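Local coordinates for Ice-binding protein (Flavobacteriaceae bacterium, PDB 5UYT) that probably binds ice crystals through its right-handed beta-helical domains and so acts as an antifreeze protein for an Antarctic bacterium, at residues P4-T16 and G183-T195. Sequence-based numbering, arbitrary orientation.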
# COMPACT_ATOMS: atom_id res chain seq x y z
N PRO A 4 4.54 -11.95 -23.02
CA PRO A 4 3.99 -10.73 -23.64
C PRO A 4 4.07 -9.51 -22.73
O PRO A 4 3.79 -9.61 -21.53
CB PRO A 4 2.52 -11.08 -23.91
CG PRO A 4 2.24 -12.25 -23.04
CD PRO A 4 3.53 -13.02 -22.95
N THR A 5 4.45 -8.38 -23.31
CA THR A 5 4.39 -7.14 -22.55
C THR A 5 2.95 -6.63 -22.43
O THR A 5 2.17 -6.73 -23.37
CB THR A 5 5.36 -6.06 -23.08
OG1 THR A 5 5.27 -4.91 -22.22
CG2 THR A 5 5.04 -5.65 -24.53
N LEU A 6 2.62 -6.12 -21.24
CA LEU A 6 1.36 -5.43 -21.01
C LEU A 6 1.43 -3.91 -21.23
O LEU A 6 0.40 -3.22 -21.20
CB LEU A 6 0.87 -5.70 -19.58
CG LEU A 6 0.32 -7.07 -19.23
CD1 LEU A 6 -0.03 -7.07 -17.75
CD2 LEU A 6 -0.90 -7.44 -20.09
N GLY A 7 2.65 -3.40 -21.42
CA GLY A 7 2.89 -1.95 -21.51
C GLY A 7 2.21 -1.19 -20.40
O GLY A 7 2.46 -1.45 -19.22
N ALA A 8 1.33 -0.25 -20.77
CA ALA A 8 0.69 0.64 -19.79
C ALA A 8 -0.40 -0.07 -18.96
O ALA A 8 -0.71 0.35 -17.85
CB ALA A 8 0.11 1.86 -20.49
N ALA A 9 -0.98 -1.12 -19.52
CA ALA A 9 -1.92 -1.93 -18.75
C ALA A 9 -1.29 -2.49 -17.47
O ALA A 9 -2.01 -2.74 -16.48
CB ALA A 9 -2.47 -3.07 -19.61
N ALA A 10 0.03 -2.68 -17.48
CA ALA A 10 0.76 -3.14 -16.26
C ALA A 10 0.52 -2.28 -15.02
O ALA A 10 0.65 -2.78 -13.89
CB ALA A 10 2.25 -3.26 -16.54
N ASN A 11 0.19 -1.00 -15.20
CA ASN A 11 -0.04 -0.07 -14.07
C ASN A 11 -1.26 -0.43 -13.25
O ASN A 11 -1.41 0.02 -12.11
CB ASN A 11 -0.18 1.38 -14.58
CG ASN A 11 1.10 1.89 -15.21
OD1 ASN A 11 2.18 1.76 -14.66
ND2 ASN A 11 0.97 2.48 -16.38
N PHE A 12 -2.14 -1.25 -13.82
CA PHE A 12 -3.46 -1.49 -13.26
C PHE A 12 -3.57 -2.81 -12.51
O PHE A 12 -2.96 -3.80 -12.90
CB PHE A 12 -4.51 -1.47 -14.39
CG PHE A 12 -4.78 -0.10 -14.92
CD1 PHE A 12 -5.88 0.62 -14.46
CD2 PHE A 12 -3.92 0.47 -15.86
CE1 PHE A 12 -6.13 1.90 -14.93
CE2 PHE A 12 -4.16 1.76 -16.33
CZ PHE A 12 -5.27 2.47 -15.87
N ALA A 13 -4.38 -2.79 -11.46
CA ALA A 13 -4.93 -3.98 -10.83
C ALA A 13 -6.23 -4.41 -11.51
O ALA A 13 -6.44 -5.61 -11.73
CB ALA A 13 -5.20 -3.72 -9.35
N LEU A 14 -7.10 -3.43 -11.80
CA LEU A 14 -8.40 -3.69 -12.43
C LEU A 14 -8.55 -2.70 -13.57
O LEU A 14 -8.43 -1.48 -13.36
CB LEU A 14 -9.55 -3.45 -11.43
CG LEU A 14 -9.50 -4.24 -10.11
CD1 LEU A 14 -10.60 -3.75 -9.15
CD2 LEU A 14 -9.68 -5.73 -10.42
N PHE A 15 -8.82 -3.19 -14.77
CA PHE A 15 -8.98 -2.30 -15.90
C PHE A 15 -9.89 -2.88 -16.98
O PHE A 15 -9.76 -4.05 -17.35
CB PHE A 15 -7.63 -1.94 -16.54
CG PHE A 15 -7.78 -1.13 -17.81
CD1 PHE A 15 -8.03 0.24 -17.74
CD2 PHE A 15 -7.72 -1.73 -19.06
CE1 PHE A 15 -8.21 0.98 -18.89
CE2 PHE A 15 -7.90 -0.99 -20.23
CZ PHE A 15 -8.14 0.37 -20.14
N THR A 16 -10.80 -2.04 -17.47
CA THR A 16 -11.54 -2.38 -18.69
C THR A 16 -11.44 -1.28 -19.73
O THR A 16 -11.46 -0.08 -19.41
CB THR A 16 -13.02 -2.77 -18.43
OG1 THR A 16 -13.62 -3.14 -19.68
CG2 THR A 16 -13.85 -1.63 -17.81
N GLY A 183 -2.12 -10.61 -9.30
CA GLY A 183 -2.38 -10.59 -10.74
C GLY A 183 -3.20 -9.36 -11.09
O GLY A 183 -3.23 -8.37 -10.35
N ARG A 184 -3.90 -9.45 -12.20
CA ARG A 184 -4.69 -8.33 -12.71
C ARG A 184 -5.98 -8.87 -13.31
O ARG A 184 -5.99 -10.01 -13.83
CB ARG A 184 -3.91 -7.58 -13.81
CG ARG A 184 -2.64 -6.88 -13.32
CD ARG A 184 -1.84 -6.32 -14.50
NE ARG A 184 -0.61 -5.64 -14.05
CZ ARG A 184 0.59 -6.21 -13.97
NH1 ARG A 184 0.76 -7.48 -14.33
NH2 ARG A 184 1.65 -5.51 -13.53
N ALA A 185 -7.06 -8.09 -13.22
CA ALA A 185 -8.27 -8.36 -13.98
C ALA A 185 -8.39 -7.29 -15.06
O ALA A 185 -8.56 -6.11 -14.75
CB ALA A 185 -9.52 -8.39 -13.08
N LEU A 186 -8.23 -7.73 -16.30
CA LEU A 186 -8.18 -6.85 -17.47
C LEU A 186 -9.20 -7.33 -18.50
O LEU A 186 -9.17 -8.50 -18.89
CB LEU A 186 -6.79 -6.91 -18.11
CG LEU A 186 -5.56 -6.68 -17.20
CD1 LEU A 186 -4.29 -7.02 -17.97
CD2 LEU A 186 -5.52 -5.24 -16.69
N SER A 187 -10.08 -6.42 -18.94
CA SER A 187 -11.04 -6.73 -20.03
C SER A 187 -10.83 -5.83 -21.25
O SER A 187 -10.68 -4.61 -21.11
CB SER A 187 -12.49 -6.60 -19.55
OG SER A 187 -13.41 -6.75 -20.66
N THR A 188 -10.88 -6.42 -22.45
CA THR A 188 -10.79 -5.67 -23.71
C THR A 188 -12.09 -4.95 -24.08
O THR A 188 -12.09 -4.13 -24.98
CB THR A 188 -10.40 -6.57 -24.90
OG1 THR A 188 -11.38 -7.61 -25.01
CG2 THR A 188 -9.03 -7.19 -24.68
N THR A 189 -13.18 -5.33 -23.41
CA THR A 189 -14.41 -4.53 -23.20
C THR A 189 -15.37 -5.46 -22.45
O THR A 189 -15.48 -6.66 -22.79
CB THR A 189 -15.12 -3.81 -24.45
OG1 THR A 189 -16.41 -4.36 -24.71
CG2 THR A 189 -14.30 -3.73 -25.71
N GLY A 190 -16.03 -4.91 -21.44
CA GLY A 190 -16.89 -5.64 -20.51
C GLY A 190 -16.77 -5.07 -19.11
O GLY A 190 -15.71 -4.53 -18.74
N ALA A 191 -17.82 -5.21 -18.30
CA ALA A 191 -17.81 -4.68 -16.92
C ALA A 191 -16.87 -5.46 -15.99
O ALA A 191 -16.55 -6.63 -16.26
CB ALA A 191 -19.22 -4.67 -16.35
N ILE A 192 -16.41 -4.81 -14.92
CA ILE A 192 -15.68 -5.52 -13.87
C ILE A 192 -16.44 -5.30 -12.56
O ILE A 192 -16.69 -4.17 -12.17
CB ILE A 192 -14.21 -5.02 -13.74
CG1 ILE A 192 -13.45 -5.31 -15.05
CG2 ILE A 192 -13.53 -5.66 -12.52
CD1 ILE A 192 -12.08 -4.66 -15.16
N THR A 193 -16.79 -6.39 -11.88
CA THR A 193 -17.57 -6.31 -10.65
C THR A 193 -16.80 -7.06 -9.57
O THR A 193 -16.51 -8.26 -9.73
CB THR A 193 -18.95 -6.97 -10.84
OG1 THR A 193 -19.62 -6.35 -11.93
CG2 THR A 193 -19.82 -6.84 -9.57
N VAL A 194 -16.41 -6.36 -8.50
CA VAL A 194 -15.69 -7.02 -7.42
C VAL A 194 -16.42 -6.80 -6.09
O VAL A 194 -17.02 -5.77 -5.88
CB VAL A 194 -14.20 -6.57 -7.34
CG1 VAL A 194 -13.50 -6.81 -8.67
CG2 VAL A 194 -14.07 -5.09 -6.90
N THR A 195 -16.37 -7.78 -5.20
CA THR A 195 -17.05 -7.64 -3.91
C THR A 195 -16.13 -8.20 -2.83
O THR A 195 -15.88 -9.41 -2.78
CB THR A 195 -18.46 -8.31 -3.93
OG1 THR A 195 -18.32 -9.70 -4.21
CG2 THR A 195 -19.34 -7.74 -5.03
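The carbonyl oxygen of Ala-10 is gripped by two nitrogens of Arg-184, at 2.9 Å from NH2 and 3.1 Å from NE. NH2 lies in the carbonyl plane on a lone pair, whereas NE stands above that plane; both N-H bonds are bent, at 141° and 136°. The chain of Arg-184 is extended from CG to NE, which carries the guanidinium to the end of the 3-10 turn 8-11, with Ala-10 CA over one of its faces. Leu-6 runs past it in the opposite direction, CD1 3.5 Å from NH1 of Arg-184, while Asn-165 takes a hydrogen bond from NH1. With an alanine in place of Arg-184 both donors to Ala-10 O are gone, and the 3-10 turn is likely to be less firmly tied to strand 184-187.

Beyond the turn, parallel pairing of Leu-14 to Thr-16 with Ala-185 to Ser-187 rests on three nearly straight backbone bonds (all at least 160°), among them Phe-15 N to Ala-185 O. On one face Leu-14 CD2 meets Ala-185 CB at 3.8 Å; on the other, Phe-15 CB meets Leu-186 CD2 at 3.9 Å. At the loop joining strand 184-187 to strand 192-195, Thr-16 OG1 donates to Gly-190 O at 2.7 Å.

The N-terminal strand 12-16 thereby enters the beta-solenoid beside a coil some 170 residues later, with strand 32-35 on its other side and helix 55-73 packed against Leu-6, Phe-12 and Phe-15.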